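PDB 5XOI: oxidoreductase, 2OG-Fe oxygenase family protein, putative, expressed from Oryza sativa subsp. japonica, which probably acts as an iron(II)- and 2-oxoglutarate-dependent dioxygenase of the AlkB family, represented here by its oxygenase domain. Local coordinates for residues A[154-160]-A[184-190]. Sequence-based numbering, arbitrary orientation.
Sequences PVVSFSL and SGDVLIF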
loop_
_atom_site.group_PDB
_atom_site.type_symbol
_atom_site.label_atom_id
_atom_site.label_comp_id
_atom_site.label_asym_id
_atom_site.label_seq_id
_atom_site.Cartn_x
_atom_site.Cartn_y
_atom_site.Cartn_z
ATOM N N PRO A 154 0.396 3.888 -11.174
ATOM C CA PRO A 154 -0.460 3.535 -10.040
ATOM C C PRO A 154 0.306 3.308 -8.747
ATOM O O PRO A 154 1.504 3.020 -8.726
ATOM C CB PRO A 154 -1.131 2.234 -10.495
ATOM C CG PRO A 154 -0.135 1.619 -11.424
ATOM C CD PRO A 154 0.540 2.783 -12.137
ATOM N N VAL A 155 -0.444 3.438 -7.654
ATOM C CA VAL A 155 -0.040 2.961 -6.336
ATOM C C VAL A 155 -0.610 1.560 -6.169
ATOM O O VAL A 155 -1.801 1.351 -6.410
ATOM C CB VAL A 155 -0.576 3.894 -5.238
ATOM C CG1 VAL A 155 -0.205 3.384 -3.833
ATOM C CG2 VAL A 155 -0.097 5.339 -5.468
ATOM N N VAL A 156 0.221 0.606 -5.753
ATOM C CA VAL A 156 -0.223 -0.777 -5.523
ATOM C C VAL A 156 0.016 -1.111 -4.057
ATOM O O VAL A 156 1.157 -1.055 -3.591
ATOM C CB VAL A 156 0.510 -1.777 -6.426
ATOM C CG1 VAL A 156 0.084 -3.206 -6.099
ATOM C CG2 VAL A 156 0.252 -1.458 -7.904
ATOM N N SER A 157 -1.045 -1.505 -3.347
ATOM C CA SER A 157 -1.013 -1.645 -1.890
ATOM C C SER A 157 -1.417 -3.056 -1.469
ATOM O O SER A 157 -2.528 -3.503 -1.781
ATOM C CB SER A 157 -1.948 -0.614 -1.247
ATOM O OG SER A 157 -2.252 -0.934 0.095
ATOM N N PHE A 158 -0.529 -3.737 -0.730
ATOM C CA PHE A 158 -0.803 -5.048 -0.136
ATOM C C PHE A 158 -1.331 -4.866 1.282
ATOM O O PHE A 158 -0.815 -4.038 2.033
ATOM C CB PHE A 158 0.464 -5.912 -0.013
ATOM C CG PHE A 158 1.140 -6.287 -1.310
ATOM C CD1 PHE A 158 0.602 -5.973 -2.544
ATOM C CD2 PHE A 158 2.333 -7.001 -1.259
ATOM C CE1 PHE A 158 1.251 -6.351 -3.712
ATOM C CE2 PHE A 158 2.986 -7.385 -2.411
ATOM C CZ PHE A 158 2.448 -7.057 -3.646
ATOM N N SER A 159 -2.295 -5.701 1.675
ATOM C CA SER A 159 -2.828 -5.695 3.035
ATOM C C SER A 159 -2.661 -7.081 3.644
ATOM O O SER A 159 -2.986 -8.081 3.001
ATOM C CB SER A 159 -4.310 -5.288 3.063
ATOM O OG SER A 159 -4.487 -3.916 2.745
ATOM N N LEU A 160 -2.158 -7.144 4.881
ATOM C CA LEU A 160 -1.986 -8.426 5.560
ATOM C C LEU A 160 -2.281 -8.265 7.043
ATOM O O LEU A 160 -1.936 -7.245 7.644
ATOM C CB LEU A 160 -0.565 -8.991 5.384
ATOM C CG LEU A 160 -0.037 -9.246 3.967
ATOM C CD1 LEU A 160 0.565 -7.985 3.370
ATOM C CD2 LEU A 160 1.001 -10.351 3.993
ATOM N N SER A 184 -7.020 -9.103 4.975
ATOM C CA SER A 184 -5.749 -9.779 4.717
ATOM C C SER A 184 -5.763 -10.477 3.358
ATOM O O SER A 184 -6.683 -11.241 3.045
ATOM C CB SER A 184 -5.453 -10.794 5.823
ATOM O OG SER A 184 -4.093 -11.189 5.783
ATOM N N GLY A 185 -4.725 -10.218 2.563
ATOM C CA GLY A 185 -4.597 -10.729 1.220
ATOM C C GLY A 185 -5.102 -9.805 0.134
ATOM O O GLY A 185 -4.797 -10.036 -1.043
ATOM N N ASP A 186 -5.866 -8.771 0.483
ATOM C CA ASP A 186 -6.374 -7.852 -0.532
ATOM C C ASP A 186 -5.241 -7.024 -1.132
ATOM O O ASP A 186 -4.272 -6.660 -0.456
ATOM C CB ASP A 186 -7.422 -6.905 0.045
ATOM C CG ASP A 186 -8.746 -7.596 0.394
ATOM O OD1 ASP A 186 -8.919 -8.801 0.100
ATOM O OD2 ASP A 186 -9.619 -6.906 0.975
ATOM N N VAL A 187 -5.367 -6.726 -2.422
ATOM C CA VAL A 187 -4.472 -5.792 -3.096
ATOM C C VAL A 187 -5.328 -4.687 -3.684
ATOM O O VAL A 187 -6.315 -4.964 -4.368
ATOM C CB VAL A 187 -3.626 -6.466 -4.192
ATOM C CG1 VAL A 187 -2.850 -5.404 -4.993
ATOM C CG2 VAL A 187 -2.661 -7.447 -3.569
ATOM N N LEU A 188 -4.976 -3.443 -3.384
ATOM C CA LEU A 188 -5.688 -2.275 -3.885
ATOM C C LEU A 188 -4.768 -1.523 -4.836
ATOM O O LEU A 188 -3.583 -1.348 -4.538
ATOM C CB LEU A 188 -6.104 -1.357 -2.730
ATOM C CG LEU A 188 -6.726 -0.027 -3.137
ATOM C CD1 LEU A 188 -8.105 -0.260 -3.742
ATOM C CD2 LEU A 188 -6.827 0.898 -1.926
ATOM N N ILE A 189 -5.299 -1.095 -5.981
ATOM C CA ILE A 189 -4.538 -0.313 -6.954
ATOM C C ILE A 189 -5.296 0.976 -7.220
ATOM O O ILE A 189 -6.498 0.937 -7.479
ATOM C CB ILE A 189 -4.323 -1.086 -8.270
ATOM C CG1 ILE A 189 -3.624 -2.418 -8.002
ATOM C CG2 ILE A 189 -3.486 -0.234 -9.237
ATOM C CD1 ILE A 189 -3.262 -3.184 -9.246
ATOM N N PHE A 190 -4.610 2.120 -7.144
ATOM C CA PHE A 190 -5.187 3.360 -7.653
ATOM C C PHE A 190 -4.193 4.070 -8.569
ATOM O O PHE A 190 -3.060 4.367 -8.172
ATOM C CB PHE A 190 -5.717 4.293 -6.535
ATOM C CG PHE A 190 -4.792 4.531 -5.341
ATOM C CD1 PHE A 190 -4.715 3.616 -4.291
ATOM C CD2 PHE A 190 -4.124 5.745 -5.203
ATOM C CE1 PHE A 190 -3.924 3.871 -3.168
ATOM C CE2 PHE A 190 -3.335 6.010 -4.087
ATOM C CZ PHE A 190 -3.224 5.067 -3.071
HETATM O O HOH W 1 -4.402 -3.626 0.259
#
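Neighbouring antiparallel strands can give their two faces different tasks, and residues 154-160 against 184-190 illustrate the principle. The N-to-C directions of strands 155-160 and 187-190 make 164°, close to antiparallel, with axes 4.7 Å apart. First, Pro154 CB packs on Ile189 CG2 (3.6 Å). Val155 then forms a hydrogen-bonded pair with Phe190: Val155 N donates to Phe190 O (2.8 Å), Phe190 N to Val155 O (3.0 Å). On the face shared with Ser157 and Leu188, Val155 lies over the Phe190 ring, CB 3.7 Å from its centroid in a CH-pi contact; the ring also meets His199, a manganese ligand.

Val156 turns to the other face, a non-hydrogen-bonded partner of Ile189, its CG1 3.8 Å from Val187 CG1. Ser157, on the metal face, pairs with Leu188 (Ser157 N to Leu188 O 2.8 Å, Leu188 N to Ser157 O 2.9 Å). Phe158, on the Val156 face, sets CD1 3.7 Å from Val187 CG2.

Ser159 N donates a hydrogen bond to Asp186 O (3.1 Å), and a water donates to Ser157 O and Asp186 O and accepts from Ser159 OG, also hydrogen-bonded to Arg223, which binds 2-oxoglutarate. Gly185 N donates to Ser159 O (2.8 Å); at phi/psi of 94°/-14° a CB would be jammed against Ser184 O, calling for glycine. Leu160 CA passes 3.5 Å from Ser184 OG, itself hydrogen-bonded to Gly161 N, while the leucine side chain touches helix 22-37.

Such central-strand pairing, with helices 22-37 and 87-106 against the Val156/Phe158 face and the metal on the Val155/Phe190 face, is characteristic of the double-stranded beta-helix (jelly-roll) core of 2-oxoglutarate oxygenases.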